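Local coordinates for uncharacterized protein Q9I3C8_PSEAE (Pseudomonas aeruginosa, PDB 3F1T), which probably acts as a hot-dog-fold thioesterase that hydrolyses an acyl-CoA, possibly 1,4-dihydroxy-2-naphthoyl-CoA, although its true substrate is not established, at residues R117-Q122 with G126-H131; L35-P40 with M63-G68; Q21-T26 with I59-D64; E8-F13 with L25-A30. All coordinates share one frame; numbering follows the deposited sequence.

Contact 1: residues R117-Q122 with G126-H131; sequences RGFAYQ and GQPIAH
Strands 113-121 and 130-137 run antiparallel here, Phe-119 opposite His-131 as a non-hydrogen-bonded pair and Ala-120 opposite Ala-130 as a hydrogen-bonded one. Ala-120 N donates to Ala-130 O (3.0 Å), but the return bond to Ala-120 O comes from Ile-129 N (2.6 Å), one residue early. Ile-129 and Ala-130 thus both face Ala-120, a classic beta bulge.

The ring of Phe-119 packs on Pro-128. With chi1 at 54°, CG sits between the backbone N and the carbonyl carbon, and CD1 comes within 3.8 Å of Pro-128 CB. Proline suits this place, since it offers an apolar CB to the ring. That CB also lies 3.3 Å from Ala-120 O. The small Ala-120 and Ala-130 side chains, 4.4 Å apart at CB, point to the other face, where helix 56-70 covers Ala-120 through Ile-59 and, in the conformer modelled, Met-63. Ile-129 stretches CD1 to 3.7 Å from OE1 of Gln-122, whose amide is bound to the backbones of Glu-95 and Lys-98. Nearer the turn, a water accepts from Gln-122 N and donates to Gln-127 O, bridging the two sides of the turn beyond the last direct backbone bond. The Arg-117 guanidinium and the His-131 ring lie almost parallel, their planes 4° apart, beside the same two residues of the second subunit. The whole is a bulged beta hairpin joining two adjacent inner strands of the hot-dog sheet.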
loop_
_atom_site.group_PDB
_atom_site.type_symbol
_atom_site.label_atom_id
_atom_site.label_comp_id
_atom_site.label_asym_id
_atom_site.label_seq_id
_atom_site.Cartn_x
_atom_site.Cartn_y
_atom_site.Cartn_z
ATOM N N ARG B 117 9.452 6.709 -6.308
ATOM C CA ARG B 117 8.402 6.150 -7.121
ATOM C C ARG B 117 9.025 5.647 -8.417
ATOM O O ARG B 117 9.896 6.304 -8.990
ATOM C CB ARG B 117 7.369 7.234 -7.411
ATOM C CG ARG B 117 6.130 6.729 -8.108
ATOM C CD ARG B 117 5.003 7.773 -8.089
ATOM N NE ARG B 117 3.796 7.223 -8.699
ATOM C CZ ARG B 117 3.438 7.433 -9.967
ATOM N NH1 ARG B 117 4.048 8.378 -10.686
ATOM N NH2 ARG B 117 2.380 6.794 -10.470
ATOM N N GLY B 118 8.470 4.572 -8.959
ATOM C CA GLY B 118 8.958 4.007 -10.213
ATOM C C GLY B 118 7.970 3.020 -10.822
ATOM O O GLY B 118 6.797 2.974 -10.439
ATOM N N PHE B 119 8.425 2.257 -11.805
ATOM C CA PHE B 119 7.520 1.353 -12.510
ATOM C C PHE B 119 8.325 0.290 -13.245
ATOM O O PHE B 119 9.529 0.454 -13.422
ATOM C CB PHE B 119 6.594 2.135 -13.463
ATOM C CG PHE B 119 7.321 3.030 -14.427
ATOM C CD1 PHE B 119 7.665 2.569 -15.697
ATOM C CD2 PHE B 119 7.703 4.305 -14.058
ATOM C CE1 PHE B 119 8.419 3.336 -16.558
ATOM C CE2 PHE B 119 8.406 5.112 -14.936
ATOM C CZ PHE B 119 8.754 4.626 -16.207
ATOM N N ALA B 120 7.717 -0.879 -13.431
ATOM C CA ALA B 120 8.231 -1.871 -14.356
ATOM C C ALA B 120 7.605 -1.744 -15.740
ATOM O O ALA B 120 6.410 -1.484 -15.875
ATOM C CB ALA B 120 8.025 -3.274 -13.808
ATOM N N TYR B 121 8.377 -2.106 -16.756
ATOM C CA TYR B 121 7.889 -2.057 -18.122
ATOM C C TYR B 121 8.767 -2.940 -19.003
ATOM O O TYR B 121 9.772 -3.472 -18.545
ATOM C CB TYR B 121 7.870 -0.605 -18.624
ATOM C CG TYR B 121 9.246 0.006 -18.765
ATOM C CD1 TYR B 121 9.883 0.006 -19.993
ATOM C CD2 TYR B 121 9.983 0.402 -17.649
ATOM C CE1 TYR B 121 11.149 0.519 -20.143
ATOM C CE2 TYR B 121 11.244 0.952 -17.793
ATOM C CZ TYR B 121 11.827 0.983 -19.051
ATOM O OH TYR B 121 13.101 1.460 -19.246
ATOM N N GLN B 122 8.345 -3.166 -20.236
ATOM C CA GLN B 122 9.109 -4.010 -21.131
ATOM C C GLN B 122 9.530 -3.284 -22.385
ATOM O O GLN B 122 10.716 -3.005 -22.569
ATOM C CB GLN B 122 8.374 -5.305 -21.438
ATOM C CG GLN B 122 8.539 -6.301 -20.320
ATOM C CD GLN B 122 7.669 -7.510 -20.494
ATOM O OE1 GLN B 122 6.469 -7.400 -20.731
ATOM N NE2 GLN B 122 8.273 -8.686 -20.385
ATOM N N GLY B 126 5.583 3.400 -21.621
ATOM C CA GLY B 126 4.284 4.032 -21.807
ATOM C C GLY B 126 3.172 3.286 -21.096
ATOM O O GLY B 126 2.303 3.900 -20.458
ATOM N N GLN B 127 3.179 1.960 -21.229
ATOM C CA GLN B 127 2.149 1.122 -20.625
ATOM C C GLN B 127 2.793 0.180 -19.628
ATOM O O GLN B 127 3.077 -0.969 -19.954
ATOM C CB GLN B 127 1.404 0.316 -21.689
ATOM C CG GLN B 127 0.905 1.151 -22.853
ATOM C CD GLN B 127 1.600 0.795 -24.155
ATOM O OE1 GLN B 127 1.844 -0.385 -24.440
ATOM N NE2 GLN B 127 1.914 1.820 -24.961
ATOM N N PRO B 128 3.183 0.717 -18.470
ATOM C CA PRO B 128 3.986 -0.057 -17.538
ATOM C C PRO B 128 3.247 -1.272 -16.993
ATOM O O PRO B 128 2.017 -1.313 -16.993
ATOM C CB PRO B 128 4.297 0.940 -16.418
ATOM C CG PRO B 128 3.397 2.115 -16.646
ATOM C CD PRO B 128 3.111 2.141 -18.101
ATOM N N ILE B 129 4.013 -2.289 -16.626
ATOM C CA ILE B 129 3.484 -3.519 -16.070
ATOM C C ILE B 129 2.967 -3.300 -14.647
ATOM O O ILE B 129 1.945 -3.846 -14.262
ATOM C CB ILE B 129 4.581 -4.581 -16.014
ATOM C CG1 ILE B 129 5.003 -4.992 -17.416
ATOM C CG2 ILE B 129 4.117 -5.794 -15.254
ATOM C CD1 ILE B 129 6.213 -5.872 -17.397
ATOM N N ALA B 130 3.667 -2.458 -13.893
ATOM C CA ALA B 130 3.424 -2.307 -12.462
ATOM C C ALA B 130 3.908 -0.939 -12.006
ATOM O O ALA B 130 4.913 -0.435 -12.496
ATOM C CB ALA B 130 4.150 -3.414 -11.676
ATOM N N HIS B 131 3.174 -0.338 -11.073
ATOM C CA HIS B 131 3.602 0.879 -10.393
ATOM C C HIS B 131 4.106 0.541 -9.000
ATOM O O HIS B 131 3.549 -0.327 -8.326
ATOM C CB HIS B 131 2.433 1.859 -10.303
ATOM C CG HIS B 131 2.136 2.559 -11.595
ATOM N ND1 HIS B 131 1.145 2.131 -12.455
ATOM C CD2 HIS B 131 2.840 3.494 -12.276
ATOM C CE1 HIS B 131 1.191 2.839 -13.568
ATOM N NE2 HIS B 131 2.213 3.669 -13.488
HETATM O O HOH W 1 5.399 -2.838 -20.559
#

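Contact 2: residues L35-P40 with M63-G68; sequences LTLRLP and MDTTCG
Leu-37 meets helix 56-70 along its whole side chain. Its CB lies 3.4 Å from Thr-66 OG1, and the chain then runs antiparallel to the threonine side chain, with CG still near the same oxygen. At the fork, CD1 stays at the edge of contact with OG1, while CD2 goes deeper and touches both Thr-66 OG1 and, at 3.6 Å, the methyl CG2 of Thr-65, whose side chain lies nearly perpendicular to that of the leucine. A hydroxyl can lie among these carbons because it is already bonded within the helix: Thr-66 OG1 pairs with the carbonyl of Leu-62, and Thr-65 OG1 likewise with that of Thr-61, one turn back. In both threonines OG1 stands beside the backbone N (chi1 -63° in Thr-66), which brings it near that carbonyl and leaves CG2 to pack as a methyl.

Leu-35, two residues back on the same face of the strand, reaches the next part of the helix. Its CD2 lies 3.3 Å from Thr-66 O, and Thr-66 CG2 in turn approaches Leu-35 O at 3.9 Å. Beyond Thr-66, Ile-69 and Ser-70 carry the contact of Leu-35 further along the helix.

Beta-branched threonines keep this helix surface slim, and leucines of the strand bridge across to it. The axes of the two segments come to 8.4 Å and run at 153°, nearly antiparallel. This buried layer near the centre of the chain is the hallmark of the hot-dog fold, in which the antiparallel sheet wraps round a long central helix.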
loop_
_atom_site.group_PDB
_atom_site.type_symbol
_atom_site.label_atom_id
_atom_site.label_comp_id
_atom_site.label_asym_id
_atom_site.label_seq_id
_atom_site.Cartn_x
_atom_site.Cartn_y
_atom_site.Cartn_z
ATOM N N LEU B 35 16.986 6.204 -12.140
ATOM C CA LEU B 35 17.757 4.970 -12.211
ATOM C C LEU B 35 16.968 3.897 -12.966
ATOM O O LEU B 35 15.786 3.699 -12.708
ATOM C CB LEU B 35 18.097 4.481 -10.795
ATOM C CG LEU B 35 18.845 3.154 -10.726
ATOM C CD1 LEU B 35 20.340 3.384 -10.925
ATOM C CD2 LEU B 35 18.577 2.411 -9.424
ATOM N N THR B 36 17.628 3.219 -13.900
ATOM C CA THR B 36 17.028 2.120 -14.655
ATOM C C THR B 36 17.829 0.826 -14.472
ATOM O O THR B 36 19.020 0.764 -14.776
ATOM C CB THR B 36 16.941 2.445 -16.170
ATOM O OG1 THR B 36 16.323 3.724 -16.345
ATOM C CG2 THR B 36 16.124 1.401 -16.901
ATOM N N LEU B 37 17.147 -0.216 -14.018
ATOM C CA LEU B 37 17.712 -1.549 -13.974
ATOM C C LEU B 37 17.028 -2.415 -15.017
ATOM O O LEU B 37 15.868 -2.187 -15.358
ATOM C CB LEU B 37 17.500 -2.167 -12.582
ATOM C CG LEU B 37 18.621 -2.019 -11.557
ATOM C CD1 LEU B 37 18.927 -0.564 -11.311
ATOM C CD2 LEU B 37 18.295 -2.739 -10.256
ATOM N N ARG B 38 17.649 -3.550 -15.302
ATOM C CA ARG B 38 17.063 -4.548 -16.153
ATOM C C ARG B 38 17.122 -5.946 -15.516
ATOM O O ARG B 38 18.155 -6.363 -15.010
ATOM C CB ARG B 38 17.750 -4.540 -17.519
ATOM C CG ARG B 38 17.185 -5.559 -18.476
ATOM C CD ARG B 38 18.088 -5.763 -19.663
ATOM N NE ARG B 38 19.323 -6.456 -19.307
ATOM C CZ ARG B 38 20.154 -6.977 -20.206
ATOM N NH1 ARG B 38 19.819 -6.982 -21.484
ATOM N NH2 ARG B 38 21.301 -7.510 -19.827
ATOM N N LEU B 39 16.019 -6.683 -15.628
ATOM C CA LEU B 39 15.981 -8.109 -15.345
ATOM C C LEU B 39 15.872 -8.906 -16.654
ATOM O O LEU B 39 14.831 -8.896 -17.300
ATOM C CB LEU B 39 14.784 -8.397 -14.442
ATOM C CG LEU B 39 14.283 -9.834 -14.263
ATOM C CD1 LEU B 39 15.246 -10.609 -13.357
ATOM C CD2 LEU B 39 12.884 -9.801 -13.652
ATOM N N PRO B 40 16.930 -9.653 -17.015
ATOM C CA PRO B 40 16.870 -10.538 -18.184
ATOM C C PRO B 40 15.888 -11.696 -17.968
ATOM O O PRO B 40 15.953 -12.379 -16.947
ATOM C CB PRO B 40 18.309 -11.066 -18.302
ATOM C CG PRO B 40 18.859 -10.974 -16.940
ATOM C CD PRO B 40 18.199 -9.793 -16.274
HETATM N N MSE B 63 12.203 -4.382 -8.503
HETATM C CA MSE B 63 11.581 -3.086 -8.233
HETATM C C MSE B 63 11.850 -2.584 -6.822
HETATM O O MSE B 63 12.024 -1.384 -6.604
HETATM C CB MSE B 63 10.077 -3.161 -8.482
HETATM C CG MSE B 63 9.730 -3.310 -9.938
HETATM SE SE MSE B 63 10.556 -1.976 -11.067
HETATM C CE MSE B 63 10.337 -0.371 -9.970
ATOM N N ASP B 64 11.906 -3.505 -5.868
ATOM C CA ASP B 64 12.521 -3.237 -4.575
ATOM C C ASP B 64 13.951 -2.765 -4.734
ATOM O O ASP B 64 14.352 -1.789 -4.110
ATOM C CB ASP B 64 12.473 -4.470 -3.660
ATOM C CG ASP B 64 12.970 -4.169 -2.262
ATOM O OD1 ASP B 64 12.875 -3.006 -1.821
ATOM O OD2 ASP B 64 13.535 -5.071 -1.631
ATOM N N THR B 65 14.747 -3.509 -5.507
ATOM C CA THR B 65 16.158 -3.159 -5.767
ATOM C C THR B 65 16.320 -1.826 -6.500
ATOM O O THR B 65 17.144 -0.991 -6.129
ATOM C CB THR B 65 16.853 -4.234 -6.611
ATOM O OG1 THR B 65 16.773 -5.495 -5.938
ATOM C CG2 THR B 65 18.319 -3.875 -6.853
ATOM N N THR B 66 15.550 -1.634 -7.558
ATOM C CA THR B 66 15.572 -0.367 -8.278
ATOM C C THR B 66 15.302 0.836 -7.368
ATOM O O THR B 66 15.989 1.851 -7.463
ATOM C CB THR B 66 14.590 -0.387 -9.484
ATOM O OG1 THR B 66 15.006 -1.387 -10.417
ATOM C CG2 THR B 66 14.582 0.943 -10.197
ATOM N N CYS B 67 14.197 0.807 -6.620
ATOM C CA CYS B 67 13.889 1.890 -5.670
ATOM C C CYS B 67 14.989 2.107 -4.630
ATOM O O CYS B 67 15.402 3.236 -4.361
ATOM C CB CYS B 67 12.561 1.625 -4.959
ATOM S SG CYS B 67 11.107 1.638 -6.040
ATOM N N GLY B 68 15.447 1.024 -4.017
ATOM C CA GLY B 68 16.558 1.122 -3.070
ATOM C C GLY B 68 17.751 1.834 -3.671
ATOM O O GLY B 68 18.322 2.762 -3.066
#

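Contact 3: residues Q21-T26 with I59-D64; sequences QVLGLT and ITTLMD
Leu-23 and Leu-25 turn their side chains onto Thr-61 and Leu-62 of helix 56-70, and everything that passes between the two segments is apolar. The closest approach is methyl to methyl: Leu-23 CD2 meets Thr-61 CG2 at 3.7 Å and lies almost as near to its CB. Leu-25 straddles the two helix residues. Its CD2 reaches the same threonine methyl at 4.2 Å and the backbone CA of Leu-62 at 4.1 Å, while its CG faces Leu-62 CD1 at 4.3 Å. Thr-61 can offer carbon here because OG1 lies beside the backbone N (chi1 -61°), which leaves CG2 anti to that N and facing the leucines.

Hydrogen bonding serves each segment on its own side. Thr-61 OG1 is bonded to the carbonyl of Gly-57 one turn earlier, which makes the threonine an acceptable neighbour for leucines. In the other segment Gly-24 N bonds to Gln-21 O at 3.1 Å, closing the short 3-10 turn. Gly-24 has a positive phi of 69°, easily adopted by glycine, and this bend separates the two leucines that both face the helix.

Around the contact, Leu-39 of strand 34-39 packs on Leu-23 and Leu-25, and Leu-37 on Leu-62. Thr-61 also touches His-19 of the third subunit. The connection between helix 4-15 and strand 26-31 is thereby held against the central helix, beside the edge of the sheet and close to a subunit interface.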
loop_
_atom_site.group_PDB
_atom_site.type_symbol
_atom_site.label_atom_id
_atom_site.label_comp_id
_atom_site.label_asym_id
_atom_site.label_seq_id
_atom_site.Cartn_x
_atom_site.Cartn_y
_atom_site.Cartn_z
ATOM N N GLN B 21 21.903 -11.950 -7.166
ATOM C CA GLN B 21 22.827 -11.853 -8.301
ATOM C C GLN B 21 22.512 -12.941 -9.317
ATOM O O GLN B 21 22.852 -12.825 -10.493
ATOM C CB GLN B 21 24.276 -11.985 -7.831
ATOM C CG GLN B 21 24.790 -10.767 -7.075
ATOM C CD GLN B 21 25.476 -9.757 -7.979
ATOM O OE1 GLN B 21 26.598 -9.981 -8.438
ATOM N NE2 GLN B 21 24.817 -8.623 -8.208
ATOM N N VAL B 22 21.715 -13.906 -8.872
ATOM C CA VAL B 22 21.300 -15.047 -9.675
ATOM C C VAL B 22 20.282 -14.644 -10.736
ATOM O O VAL B 22 20.185 -15.281 -11.787
ATOM C CB VAL B 22 20.722 -16.136 -8.760
ATOM C CG1 VAL B 22 21.116 -15.822 -7.304
ATOM C CG2 VAL B 22 19.210 -16.221 -8.893
ATOM N N LEU B 23 19.685 -13.473 -10.530
ATOM C CA LEU B 23 18.682 -12.883 -11.426
ATOM C C LEU B 23 19.325 -12.136 -12.599
ATOM O O LEU B 23 18.646 -11.776 -13.557
ATOM C CB LEU B 23 17.797 -11.914 -10.634
ATOM C CG LEU B 23 16.348 -12.246 -10.247
ATOM C CD1 LEU B 23 16.067 -13.729 -10.101
ATOM C CD2 LEU B 23 15.929 -11.499 -8.983
ATOM N N GLY B 24 20.636 -11.908 -12.535
ATOM C CA GLY B 24 21.332 -11.229 -13.628
ATOM C C GLY B 24 20.942 -9.765 -13.756
ATOM O O GLY B 24 21.040 -9.184 -14.836
ATOM N N LEU B 25 20.516 -9.154 -12.649
ATOM C CA LEU B 25 20.037 -7.774 -12.678
ATOM C C LEU B 25 21.214 -6.869 -13.080
ATOM O O LEU B 25 22.360 -7.189 -12.763
ATOM C CB LEU B 25 19.521 -7.393 -11.288
ATOM C CG LEU B 25 18.014 -7.265 -11.086
ATOM C CD1 LEU B 25 17.221 -8.297 -11.855
ATOM C CD2 LEU B 25 17.634 -7.242 -9.619
ATOM N N THR B 26 20.965 -5.911 -13.977
ATOM C CA THR B 26 21.990 -4.925 -14.358
ATOM C C THR B 26 21.468 -3.494 -14.248
ATOM O O THR B 26 20.260 -3.264 -14.355
ATOM C CB THR B 26 22.508 -5.127 -15.808
ATOM O OG1 THR B 26 21.411 -5.072 -16.716
ATOM C CG2 THR B 26 23.230 -6.460 -15.958
ATOM N N ILE B 59 10.156 -9.698 -10.409
ATOM C CA ILE B 59 9.858 -8.292 -10.649
ATOM C C ILE B 59 9.759 -7.478 -9.372
ATOM O O ILE B 59 10.227 -6.349 -9.335
ATOM C CB ILE B 59 8.580 -8.103 -11.476
ATOM C CG1 ILE B 59 8.810 -8.575 -12.912
ATOM C CG2 ILE B 59 8.150 -6.642 -11.458
ATOM C CD1 ILE B 59 7.558 -9.086 -13.565
ATOM N N THR B 60 9.306 -8.099 -8.286
ATOM C CA THR B 60 9.394 -7.470 -6.970
ATOM C C THR B 60 10.830 -7.131 -6.620
ATOM O O THR B 60 11.113 -6.062 -6.080
ATOM C CB THR B 60 8.853 -8.396 -5.851
ATOM O OG1 THR B 60 7.440 -8.530 -5.994
ATOM C CG2 THR B 60 9.167 -7.811 -4.468
ATOM N N THR B 61 11.695 -8.135 -6.690
ATOM C CA THR B 61 13.104 -7.911 -6.427
ATOM C C THR B 61 13.637 -6.796 -7.314
ATOM O O THR B 61 14.350 -5.916 -6.846
ATOM C CB THR B 61 13.927 -9.190 -6.680
ATOM O OG1 THR B 61 13.475 -10.229 -5.796
ATOM C CG2 THR B 61 15.394 -8.920 -6.426
ATOM N N LEU B 62 13.335 -6.861 -8.609
ATOM C CA LEU B 62 13.802 -5.848 -9.554
ATOM C C LEU B 62 13.417 -4.474 -9.034
ATOM O O LEU B 62 14.245 -3.557 -8.971
ATOM C CB LEU B 62 13.207 -6.088 -10.948
ATOM C CG LEU B 62 13.325 -4.924 -11.944
ATOM C CD1 LEU B 62 14.794 -4.652 -12.308
ATOM C CD2 LEU B 62 12.477 -5.160 -13.181
HETATM N N MSE B 63 12.203 -4.382 -8.503
HETATM C CA MSE B 63 11.581 -3.086 -8.233
HETATM C C MSE B 63 11.850 -2.584 -6.822
HETATM O O MSE B 63 12.024 -1.384 -6.604
HETATM C CB MSE B 63 10.077 -3.161 -8.482
HETATM C CG MSE B 63 9.730 -3.310 -9.938
HETATM SE SE MSE B 63 10.556 -1.976 -11.067
HETATM C CE MSE B 63 10.337 -0.371 -9.970
ATOM N N ASP B 64 11.906 -3.505 -5.868
ATOM C CA ASP B 64 12.521 -3.237 -4.575
ATOM C C ASP B 64 13.951 -2.765 -4.734
ATOM O O ASP B 64 14.352 -1.789 -4.110
ATOM C CB ASP B 64 12.473 -4.470 -3.660
ATOM C CG ASP B 64 12.970 -4.169 -2.262
ATOM O OD1 ASP B 64 12.875 -3.006 -1.821
ATOM O OD2 ASP B 64 13.535 -5.071 -1.631
#

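Contact 4: residues E8-F13 with L25-A30; sequences ERARRF and LTVEAA
Ala-10 and Val-27 form the apolar middle of this contact. Ala-10 CB lies 4.0 Å from Val-27 CG1 and 4.2 Å from Ala-30 CB, so a methyl on the helix lets the strand come close. Val-27 uses both branches: CG1, set opposite the backbone N (chi1 -172°), faces Ala-10, while CG2 rests 3.9 Å from Arg-11 CG.

The polar part belongs to Arg-11. Its chain runs extended from CG to NE over the valine, and NH2 donates to Val-27 O at 3.0 Å. The C=O...N angle is 174°, so the donor approaches the oxygen almost head-on, although the oxygen lies 20° out of the guanidinium plane. A water accepts from Val-27 N and, weakly, from Arg-11 NE. Arginine suits this exposed margin, its aliphatic part covering valine while its end serves the strand backbone. On the strand, Thr-26 OG1 donates to Glu-28 OE2, beside a classic beta bulge in which Glu-28 and Ala-29 both face Thr-36 of strand 34-39.

Helix 4-15 runs nearly antiparallel to edge strand 26-31, their segment axes at 165°. Leu-7 and Leu-14 extend the cover over Val-27, Leu-35 packs on Val-27 and Ala-30, and Ile-69 joins Ala-10 to helix 56-70.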
loop_
_atom_site.group_PDB
_atom_site.type_symbol
_atom_site.label_atom_id
_atom_site.label_comp_id
_atom_site.label_asym_id
_atom_site.label_seq_id
_atom_site.Cartn_x
_atom_site.Cartn_y
_atom_site.Cartn_z
ATOM N N GLU B 8 28.559 4.263 -11.589
ATOM C CA GLU B 8 29.580 3.466 -10.939
ATOM C C GLU B 8 29.112 3.068 -9.553
ATOM O O GLU B 8 29.216 1.902 -9.157
ATOM C CB GLU B 8 30.883 4.254 -10.834
ATOM C CG GLU B 8 31.462 4.676 -12.161
ATOM C CD GLU B 8 31.537 3.515 -13.134
ATOM O OE1 GLU B 8 32.008 2.423 -12.719
ATOM O OE2 GLU B 8 31.022 3.658 -14.265
ATOM N N ARG B 9 28.626 4.056 -8.807
ATOM C CA ARG B 9 28.070 3.799 -7.493
ATOM C C ARG B 9 26.919 2.809 -7.544
ATOM O O ARG B 9 26.847 1.907 -6.725
ATOM C CB ARG B 9 27.617 5.094 -6.822
ATOM C CG ARG B 9 27.469 4.966 -5.312
ATOM C CD ARG B 9 26.728 6.158 -4.742
ATOM N NE ARG B 9 27.615 7.302 -4.573
ATOM C CZ ARG B 9 27.208 8.505 -4.180
ATOM N NH1 ARG B 9 25.919 8.718 -3.904
ATOM N NH2 ARG B 9 28.093 9.481 -4.032
ATOM N N ALA B 10 25.945 3.071 -8.410
ATOM C CA ALA B 10 24.780 2.196 -8.510
ATOM C C ALA B 10 25.227 0.776 -8.772
ATOM O O ALA B 10 24.654 -0.176 -8.225
ATOM C CB ALA B 10 23.825 2.676 -9.617
ATOM N N ARG B 11 26.251 0.617 -9.609
ATOM C CA ARG B 11 26.725 -0.725 -9.979
ATOM C C ARG B 11 27.426 -1.449 -8.839
ATOM O O ARG B 11 27.273 -2.666 -8.675
ATOM C CB ARG B 11 27.622 -0.678 -11.216
ATOM C CG ARG B 11 26.819 -0.639 -12.511
ATOM C CD ARG B 11 27.674 -0.464 -13.745
ATOM N NE ARG B 11 26.832 -0.590 -14.931
ATOM C CZ ARG B 11 27.095 -0.024 -16.102
ATOM N NH1 ARG B 11 28.281 0.553 -16.308
ATOM N NH2 ARG B 11 26.200 -0.105 -17.083
ATOM N N ARG B 12 28.315 -0.732 -8.154
ATOM C CA ARG B 12 28.939 -1.227 -6.926
ATOM C C ARG B 12 27.891 -1.617 -5.877
ATOM O O ARG B 12 27.966 -2.689 -5.268
ATOM C CB ARG B 12 29.869 -0.150 -6.364
ATOM C CG ARG B 12 30.813 -0.643 -5.288
ATOM C CD ARG B 12 32.114 0.138 -5.288
ATOM N NE ARG B 12 31.912 1.588 -5.234
ATOM C CZ ARG B 12 32.015 2.324 -4.128
ATOM N NH1 ARG B 12 32.177 1.739 -2.942
ATOM N NH2 ARG B 12 31.912 3.647 -4.200
ATOM N N PHE B 13 26.913 -0.741 -5.678
ATOM C CA PHE B 13 25.752 -1.022 -4.841
ATOM C C PHE B 13 25.077 -2.353 -5.208
ATOM O O PHE B 13 24.930 -3.230 -4.360
ATOM C CB PHE B 13 24.771 0.150 -4.958
ATOM C CG PHE B 13 23.727 0.210 -3.866
ATOM C CD1 PHE B 13 23.133 -0.945 -3.385
ATOM C CD2 PHE B 13 23.133 1.425 -3.553
ATOM C CE1 PHE B 13 22.000 -0.888 -2.560
ATOM C CE2 PHE B 13 22.066 1.499 -2.667
ATOM C CZ PHE B 13 21.521 0.335 -2.139
ATOM N N LEU B 25 20.516 -9.154 -12.649
ATOM C CA LEU B 25 20.037 -7.774 -12.678
ATOM C C LEU B 25 21.214 -6.869 -13.080
ATOM O O LEU B 25 22.360 -7.189 -12.763
ATOM C CB LEU B 25 19.521 -7.393 -11.288
ATOM C CG LEU B 25 18.014 -7.265 -11.086
ATOM C CD1 LEU B 25 17.221 -8.297 -11.855
ATOM C CD2 LEU B 25 17.634 -7.242 -9.619
ATOM N N THR B 26 20.965 -5.911 -13.977
ATOM C CA THR B 26 21.990 -4.925 -14.358
ATOM C C THR B 26 21.468 -3.494 -14.248
ATOM O O THR B 26 20.260 -3.264 -14.355
ATOM C CB THR B 26 22.508 -5.127 -15.808
ATOM O OG1 THR B 26 21.411 -5.072 -16.716
ATOM C CG2 THR B 26 23.230 -6.460 -15.958
ATOM N N VAL B 27 22.382 -2.543 -14.042
ATOM C CA VAL B 27 22.052 -1.124 -14.102
ATOM C C VAL B 27 22.276 -0.611 -15.508
ATOM O O VAL B 27 23.412 -0.553 -15.978
ATOM C CB VAL B 27 22.941 -0.268 -13.157
ATOM C CG1 VAL B 27 22.429 1.170 -13.106
ATOM C CG2 VAL B 27 22.978 -0.854 -11.774
ATOM N N GLU B 28 21.215 -0.114 -16.130
ATOM C CA GLU B 28 21.302 0.388 -17.488
ATOM C C GLU B 28 21.676 1.871 -17.546
ATOM O O GLU B 28 22.414 2.306 -18.439
ATOM C CB GLU B 28 19.976 0.136 -18.209
ATOM C CG GLU B 28 19.540 -1.310 -18.143
ATOM C CD GLU B 28 20.325 -2.184 -19.097
ATOM O OE1 GLU B 28 20.135 -2.020 -20.329
ATOM O OE2 GLU B 28 21.136 -3.019 -18.618
ATOM N N ALA B 29 21.153 2.646 -16.604
ATOM C CA ALA B 29 21.389 4.083 -16.570
ATOM C C ALA B 29 21.145 4.604 -15.162
ATOM O O ALA B 29 20.382 4.011 -14.406
ATOM C CB ALA B 29 20.476 4.795 -17.565
ATOM N N ALA B 30 21.911 5.617 -14.772
ATOM C CA ALA B 30 21.755 6.279 -13.479
ATOM C C ALA B 30 22.199 7.726 -13.636
ATOM O O ALA B 30 23.167 8.019 -14.342
ATOM C CB ALA B 30 22.591 5.591 -12.433
HETATM O O HOH W 2 25.448 -3.497 -14.088
#

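In the fold
From the N terminus, contact 4 comes first, folding helix 4-15 back on strand 26-31 and closing a short loop. Contact 3 opens just before contact 4 closes, the two overlapping at Leu-25 and Thr-26, and reaches forward to helix 56-70. Contact 2 opens inside that span and ends on the same helix a few residues further on, so the two overlap without strict nesting; they share Met-63 and Asp-64. Contact 1 follows in series as a local hairpin. Contacts 2 and 4 meet through neighbouring strands, where Thr-36 and Glu-28 pair. Ile-59 packs on Ala-120, linking the central helix to contact 1, whereas contacts 1 and 4 lie on opposite sides of the chain's centre.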